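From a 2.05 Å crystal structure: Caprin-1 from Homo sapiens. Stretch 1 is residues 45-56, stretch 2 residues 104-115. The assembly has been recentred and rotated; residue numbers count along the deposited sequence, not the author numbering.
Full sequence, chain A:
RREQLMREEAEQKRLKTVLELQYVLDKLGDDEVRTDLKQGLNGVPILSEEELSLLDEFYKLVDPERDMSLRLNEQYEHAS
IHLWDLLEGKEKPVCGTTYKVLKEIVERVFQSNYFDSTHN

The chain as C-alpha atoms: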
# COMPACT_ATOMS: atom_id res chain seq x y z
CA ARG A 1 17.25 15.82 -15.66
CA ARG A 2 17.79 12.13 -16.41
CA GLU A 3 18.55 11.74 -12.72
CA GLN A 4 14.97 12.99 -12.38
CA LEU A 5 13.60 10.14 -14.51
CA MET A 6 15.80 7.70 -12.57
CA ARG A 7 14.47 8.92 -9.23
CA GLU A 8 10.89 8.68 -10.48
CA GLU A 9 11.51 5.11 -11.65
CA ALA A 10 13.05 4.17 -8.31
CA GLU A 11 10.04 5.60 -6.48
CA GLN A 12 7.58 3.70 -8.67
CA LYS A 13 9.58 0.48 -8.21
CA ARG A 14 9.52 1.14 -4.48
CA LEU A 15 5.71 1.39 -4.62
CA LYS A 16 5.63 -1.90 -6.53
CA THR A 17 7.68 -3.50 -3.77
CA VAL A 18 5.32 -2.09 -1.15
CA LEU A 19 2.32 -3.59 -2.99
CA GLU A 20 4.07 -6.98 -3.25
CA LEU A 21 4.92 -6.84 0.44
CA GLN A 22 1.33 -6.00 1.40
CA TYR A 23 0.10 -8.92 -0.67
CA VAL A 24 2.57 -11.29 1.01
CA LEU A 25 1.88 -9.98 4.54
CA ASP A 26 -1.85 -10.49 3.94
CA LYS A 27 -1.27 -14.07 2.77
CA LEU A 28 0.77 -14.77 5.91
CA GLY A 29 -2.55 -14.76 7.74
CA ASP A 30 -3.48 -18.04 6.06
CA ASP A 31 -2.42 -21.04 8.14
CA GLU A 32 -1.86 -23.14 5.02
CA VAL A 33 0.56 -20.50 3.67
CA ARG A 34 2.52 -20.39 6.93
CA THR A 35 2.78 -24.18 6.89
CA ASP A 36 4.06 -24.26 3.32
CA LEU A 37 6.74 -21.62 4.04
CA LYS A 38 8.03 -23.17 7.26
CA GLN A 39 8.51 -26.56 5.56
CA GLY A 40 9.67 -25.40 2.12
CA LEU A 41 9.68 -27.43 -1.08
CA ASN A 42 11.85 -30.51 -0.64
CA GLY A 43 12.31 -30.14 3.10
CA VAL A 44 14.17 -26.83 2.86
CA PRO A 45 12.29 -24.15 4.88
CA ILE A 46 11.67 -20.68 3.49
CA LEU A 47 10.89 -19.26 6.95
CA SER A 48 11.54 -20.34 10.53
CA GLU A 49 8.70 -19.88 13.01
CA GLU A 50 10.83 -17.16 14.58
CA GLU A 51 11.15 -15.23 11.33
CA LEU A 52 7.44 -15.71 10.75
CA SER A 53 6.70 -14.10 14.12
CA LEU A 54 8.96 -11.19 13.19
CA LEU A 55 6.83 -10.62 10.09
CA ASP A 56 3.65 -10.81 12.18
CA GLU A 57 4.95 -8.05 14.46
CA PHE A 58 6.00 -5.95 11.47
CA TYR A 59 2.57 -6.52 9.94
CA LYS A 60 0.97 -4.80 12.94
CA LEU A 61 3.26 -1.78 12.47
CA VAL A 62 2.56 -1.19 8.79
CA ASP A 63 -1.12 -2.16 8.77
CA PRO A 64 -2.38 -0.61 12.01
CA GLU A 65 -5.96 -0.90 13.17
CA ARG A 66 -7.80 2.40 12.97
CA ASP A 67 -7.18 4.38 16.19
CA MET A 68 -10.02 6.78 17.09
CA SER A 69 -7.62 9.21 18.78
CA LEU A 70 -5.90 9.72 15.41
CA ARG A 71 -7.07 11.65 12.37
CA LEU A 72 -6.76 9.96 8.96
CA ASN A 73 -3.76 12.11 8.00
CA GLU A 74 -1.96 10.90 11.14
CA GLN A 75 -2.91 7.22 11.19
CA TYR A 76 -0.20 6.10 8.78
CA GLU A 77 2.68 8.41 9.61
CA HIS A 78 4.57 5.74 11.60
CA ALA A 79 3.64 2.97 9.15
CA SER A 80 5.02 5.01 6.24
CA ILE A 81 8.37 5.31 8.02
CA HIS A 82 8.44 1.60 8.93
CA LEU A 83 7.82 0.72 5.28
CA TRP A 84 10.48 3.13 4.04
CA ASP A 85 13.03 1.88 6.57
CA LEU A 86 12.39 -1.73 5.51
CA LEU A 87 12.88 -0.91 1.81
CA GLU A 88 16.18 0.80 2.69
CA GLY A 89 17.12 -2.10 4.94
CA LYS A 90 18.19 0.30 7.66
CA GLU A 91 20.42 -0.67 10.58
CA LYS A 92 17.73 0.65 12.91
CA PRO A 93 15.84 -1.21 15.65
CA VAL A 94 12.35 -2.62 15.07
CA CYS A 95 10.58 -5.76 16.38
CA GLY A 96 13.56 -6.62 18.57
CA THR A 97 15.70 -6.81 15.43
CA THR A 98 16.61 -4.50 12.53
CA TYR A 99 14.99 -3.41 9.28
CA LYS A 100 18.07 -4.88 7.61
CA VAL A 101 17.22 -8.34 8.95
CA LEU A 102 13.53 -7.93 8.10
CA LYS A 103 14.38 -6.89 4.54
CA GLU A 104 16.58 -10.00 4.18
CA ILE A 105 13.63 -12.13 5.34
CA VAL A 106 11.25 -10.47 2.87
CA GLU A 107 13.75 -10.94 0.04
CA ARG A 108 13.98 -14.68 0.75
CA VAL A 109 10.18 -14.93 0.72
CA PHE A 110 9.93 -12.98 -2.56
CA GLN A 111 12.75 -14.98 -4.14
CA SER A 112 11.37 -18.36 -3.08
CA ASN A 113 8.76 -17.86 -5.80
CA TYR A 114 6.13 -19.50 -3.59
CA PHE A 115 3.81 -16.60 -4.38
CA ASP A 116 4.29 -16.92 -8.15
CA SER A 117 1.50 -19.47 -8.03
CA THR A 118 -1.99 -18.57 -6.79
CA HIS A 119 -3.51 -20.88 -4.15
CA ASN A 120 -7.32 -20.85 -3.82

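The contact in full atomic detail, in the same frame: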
# COMPACT_ATOMS: atom_id res chain seq x y z
N PRO A 45 13.16 -25.23 4.41
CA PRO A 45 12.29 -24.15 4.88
C PRO A 45 12.59 -22.80 4.23
O PRO A 45 13.75 -22.46 3.99
CB PRO A 45 12.61 -24.07 6.38
CG PRO A 45 13.15 -25.42 6.73
CD PRO A 45 13.91 -25.85 5.52
N ILE A 46 11.53 -22.06 3.93
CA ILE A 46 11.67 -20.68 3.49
C ILE A 46 11.75 -19.77 4.71
O ILE A 46 12.56 -18.84 4.75
CB ILE A 46 10.55 -20.27 2.51
CG1 ILE A 46 10.55 -21.21 1.31
CG2 ILE A 46 10.74 -18.82 2.05
CD1 ILE A 46 9.32 -21.12 0.44
N LEU A 47 10.90 -20.03 5.71
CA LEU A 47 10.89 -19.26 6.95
C LEU A 47 10.97 -20.17 8.17
O LEU A 47 10.45 -21.28 8.16
CB LEU A 47 9.60 -18.44 7.05
CG LEU A 47 9.38 -17.30 6.06
CD1 LEU A 47 8.11 -16.53 6.41
CD2 LEU A 47 10.57 -16.37 6.05
N SER A 48 11.64 -19.70 9.22
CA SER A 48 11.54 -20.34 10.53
C SER A 48 10.30 -19.76 11.19
O SER A 48 9.78 -18.74 10.74
CB SER A 48 12.77 -20.03 11.38
OG SER A 48 12.82 -18.67 11.73
N GLU A 49 9.84 -20.39 12.26
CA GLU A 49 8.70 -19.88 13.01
C GLU A 49 9.05 -18.53 13.62
O GLU A 49 8.20 -17.64 13.74
CB GLU A 49 8.28 -20.88 14.09
CG GLU A 49 7.12 -20.42 14.98
CD GLU A 49 5.82 -20.22 14.23
OE1 GLU A 49 5.38 -21.14 13.50
OE2 GLU A 49 5.21 -19.14 14.38
N GLU A 50 10.32 -18.38 13.98
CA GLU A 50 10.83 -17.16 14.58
C GLU A 50 10.77 -16.00 13.59
O GLU A 50 10.36 -14.89 13.94
CB GLU A 50 12.27 -17.38 15.06
CG GLU A 50 12.46 -18.59 15.98
CD GLU A 50 12.53 -19.92 15.24
OE1 GLU A 50 13.62 -20.27 14.74
OE2 GLU A 50 11.49 -20.61 15.15
N GLU A 51 11.20 -16.25 12.36
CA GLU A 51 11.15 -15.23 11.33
C GLU A 51 9.71 -14.88 10.99
O GLU A 51 9.38 -13.73 10.72
CB GLU A 51 11.90 -15.68 10.09
CG GLU A 51 13.40 -15.77 10.29
CD GLU A 51 14.09 -16.49 9.17
OE1 GLU A 51 13.43 -17.31 8.50
OE2 GLU A 51 15.28 -16.22 8.93
N LEU A 52 8.85 -15.89 11.02
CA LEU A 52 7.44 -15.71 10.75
C LEU A 52 6.80 -14.78 11.79
O LEU A 52 5.99 -13.91 11.46
CB LEU A 52 6.73 -17.07 10.73
CG LEU A 52 5.32 -17.16 10.17
CD1 LEU A 52 5.27 -16.58 8.77
CD2 LEU A 52 4.86 -18.62 10.15
N SER A 53 7.20 -14.96 13.05
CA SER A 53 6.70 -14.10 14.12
C SER A 53 7.20 -12.67 13.97
O SER A 53 6.49 -11.72 14.32
CB SER A 53 7.07 -14.67 15.49
OG SER A 53 8.34 -15.31 15.46
N LEU A 54 8.42 -12.51 13.47
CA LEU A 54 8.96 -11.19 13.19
C LEU A 54 8.13 -10.45 12.14
O LEU A 54 7.90 -9.25 12.26
CB LEU A 54 10.42 -11.29 12.72
CG LEU A 54 11.47 -11.67 13.76
CD1 LEU A 54 12.84 -11.83 13.10
CD2 LEU A 54 11.54 -10.65 14.87
N LEU A 55 7.68 -11.18 11.12
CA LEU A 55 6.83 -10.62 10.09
C LEU A 55 5.43 -10.28 10.62
O LEU A 55 4.81 -9.31 10.19
CB LEU A 55 6.73 -11.58 8.89
CG LEU A 55 8.05 -11.82 8.14
CD1 LEU A 55 7.84 -12.73 6.94
CD2 LEU A 55 8.67 -10.49 7.71
N ASP A 56 4.93 -11.10 11.55
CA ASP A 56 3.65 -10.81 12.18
C ASP A 56 3.70 -9.49 12.95
O ASP A 56 2.79 -8.67 12.85
CB ASP A 56 3.23 -11.94 13.12
CG ASP A 56 2.87 -13.22 12.39
OD1 ASP A 56 2.42 -13.14 11.22
OD2 ASP A 56 2.98 -14.31 13.00
N GLU A 104 15.98 -8.73 4.62
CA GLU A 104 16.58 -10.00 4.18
C GLU A 104 15.56 -11.14 4.22
O GLU A 104 15.53 -11.98 3.31
CB GLU A 104 17.81 -10.33 5.03
CG GLU A 104 18.99 -9.40 4.79
CD GLU A 104 20.02 -9.46 5.90
OE1 GLU A 104 19.84 -10.24 6.86
OE2 GLU A 104 21.02 -8.71 5.82
N ILE A 105 14.73 -11.18 5.26
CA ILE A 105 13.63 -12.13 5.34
C ILE A 105 12.65 -11.99 4.19
O ILE A 105 12.28 -12.97 3.54
CB ILE A 105 12.88 -12.02 6.69
CG1 ILE A 105 13.81 -12.40 7.85
CG2 ILE A 105 11.67 -12.93 6.70
CD1 ILE A 105 13.21 -12.14 9.24
N VAL A 106 12.20 -10.76 3.95
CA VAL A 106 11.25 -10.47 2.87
C VAL A 106 11.82 -10.88 1.51
O VAL A 106 11.12 -11.46 0.68
CB VAL A 106 10.85 -8.97 2.85
CG1 VAL A 106 10.07 -8.65 1.59
CG2 VAL A 106 10.01 -8.63 4.08
N GLU A 107 13.09 -10.55 1.28
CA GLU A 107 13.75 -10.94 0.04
C GLU A 107 13.73 -12.46 -0.17
O GLU A 107 13.47 -12.93 -1.28
CB GLU A 107 15.20 -10.45 0.02
CG GLU A 107 15.36 -8.96 -0.23
CD GLU A 107 16.78 -8.50 -0.02
OE1 GLU A 107 17.42 -9.00 0.93
OE2 GLU A 107 17.27 -7.67 -0.80
N ARG A 108 14.00 -13.22 0.88
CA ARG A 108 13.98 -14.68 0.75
C ARG A 108 12.58 -15.19 0.42
O ARG A 108 12.43 -16.14 -0.36
CB ARG A 108 14.56 -15.38 1.99
CG ARG A 108 16.08 -15.35 2.07
CD ARG A 108 16.61 -16.32 3.13
NE ARG A 108 16.23 -15.95 4.49
CZ ARG A 108 15.32 -16.61 5.20
NH1 ARG A 108 14.71 -17.67 4.68
NH2 ARG A 108 15.03 -16.22 6.42
N VAL A 109 11.57 -14.58 1.02
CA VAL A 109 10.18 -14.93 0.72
C VAL A 109 9.83 -14.61 -0.74
O VAL A 109 9.32 -15.48 -1.46
CB VAL A 109 9.19 -14.22 1.66
CG1 VAL A 109 7.76 -14.52 1.24
CG2 VAL A 109 9.40 -14.67 3.09
N PHE A 110 10.12 -13.38 -1.17
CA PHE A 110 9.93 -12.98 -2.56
C PHE A 110 10.63 -13.94 -3.52
O PHE A 110 10.05 -14.39 -4.51
CB PHE A 110 10.53 -11.58 -2.80
CG PHE A 110 9.68 -10.44 -2.30
CD1 PHE A 110 8.37 -10.65 -1.91
CD2 PHE A 110 10.19 -9.15 -2.26
CE1 PHE A 110 7.57 -9.59 -1.46
CE2 PHE A 110 9.40 -8.08 -1.82
CZ PHE A 110 8.09 -8.30 -1.42
N GLN A 111 11.89 -14.24 -3.22
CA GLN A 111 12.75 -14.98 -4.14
C GLN A 111 12.50 -16.49 -4.11
O GLN A 111 13.02 -17.22 -4.95
CB GLN A 111 14.22 -14.61 -3.90
CG GLN A 111 14.52 -13.16 -4.32
CD GLN A 111 15.90 -12.67 -3.91
OE1 GLN A 111 16.82 -13.46 -3.69
NE2 GLN A 111 16.05 -11.36 -3.78
N SER A 112 11.71 -16.95 -3.15
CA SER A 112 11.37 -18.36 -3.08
C SER A 112 10.45 -18.73 -4.23
O SER A 112 10.34 -19.90 -4.60
CB SER A 112 10.67 -18.65 -1.76
OG SER A 112 9.32 -18.23 -1.82
N ASN A 113 9.77 -17.71 -4.76
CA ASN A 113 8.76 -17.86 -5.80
C ASN A 113 7.52 -18.65 -5.41
O ASN A 113 6.75 -19.08 -6.27
CB ASN A 113 9.38 -18.35 -7.11
CG ASN A 113 10.44 -17.41 -7.63
OD1 ASN A 113 10.34 -16.19 -7.45
ND2 ASN A 113 11.45 -17.97 -8.26
N TYR A 114 7.33 -18.85 -4.11
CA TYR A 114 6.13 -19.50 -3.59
C TYR A 114 4.89 -18.77 -4.09
O TYR A 114 3.91 -19.38 -4.52
CB TYR A 114 6.14 -19.52 -2.06
CG TYR A 114 4.87 -20.06 -1.44
CD1 TYR A 114 4.67 -21.43 -1.30
CD2 TYR A 114 3.87 -19.21 -0.98
CE1 TYR A 114 3.51 -21.94 -0.74
CE2 TYR A 114 2.70 -19.70 -0.41
CZ TYR A 114 2.53 -21.07 -0.29
OH TYR A 114 1.38 -21.57 0.26
N PHE A 115 4.96 -17.44 -4.05
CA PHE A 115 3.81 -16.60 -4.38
C PHE A 115 3.65 -16.32 -5.88
O PHE A 115 2.80 -15.52 -6.27
CB PHE A 115 3.85 -15.29 -3.57
CG PHE A 115 3.61 -15.50 -2.10
CD1 PHE A 115 2.33 -15.78 -1.63
CD2 PHE A 115 4.65 -15.41 -1.20
CE1 PHE A 115 2.11 -15.98 -0.28
CE2 PHE A 115 4.44 -15.61 0.16
CZ PHE A 115 3.16 -15.89 0.62

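Helices that cross steeply can touch over only a short length, and such contacts commonly join a compact apolar centre to a polar edge where a long side chain reaches back across. The packing of residues 45-56 against residues 104-115 in Caprin-1 is a worked example.

At the centre lies Ile 105, buried and with its CA-to-CB bond directed toward the other stretch. Its CG2 sits 3.7 Å from Leu 47 CD2 and 3.8 Å from Leu 55 CD1, while its CD1 lies 3.9 Å from Leu 54 CD1. One branched side chain thus meets leucines from both the loop and the helix. Such van der Waals contacts are individually weak, but together they remove apolar surface from water. Leu 47 also bridges successive turns of the second helix, since its CD2 approaches Val 109 CG2 at 3.6 Å as well as Ile 105. A looser contact, 4.3 Å between Leu 55 CD2 and Val 106 CG2, extends the packing. Around this cluster, helix 49-56 and helix 104-111 run at 106° to one another, with their axes no nearer than 11.0 Å, and the loop leading into the first helix supplies much of the contact.

Toward the other end of the second stretch, Ile 46 takes over. Its CA-to-CB bond points sideways, yet the end of the side chain comes nearer, bringing CD1 to 3.6 Å from Ser 112 CB and 4.3 Å from Tyr 114 CB. The chain here is turning out of the helix, and Ser 112 helps to brace that turn: its OG donates to Val 109 O at 2.8 Å and accepts from Tyr 114 N at 3.1 Å. The serine therefore offers a carbon to Ile 46 while its hydroxyl is occupied within its own stretch.

The polar edge is organised by Arg 108. Its NH1 donates to Ile 46 O in a very short hydrogen bond of 2.4 Å, and its NH2 forms a salt bridge with Glu 51, 2.5 Å from OE2, and also donates to Glu 51 OE1 at 2.8 Å. Ile 46 O and Glu 51 OE2 both lie at the guanidinium edge, near its plane, where the N-H bonds point. The carboxylate is itself held in place: Glu 51 OE1 accepts from Ser 48 N at 3.1 Å, and Ser 48 OG caps the helix by accepting from Glu 51 N at 3.0 Å. This reciprocal pairing ties the start of the helix to the charged partner of Arg 108.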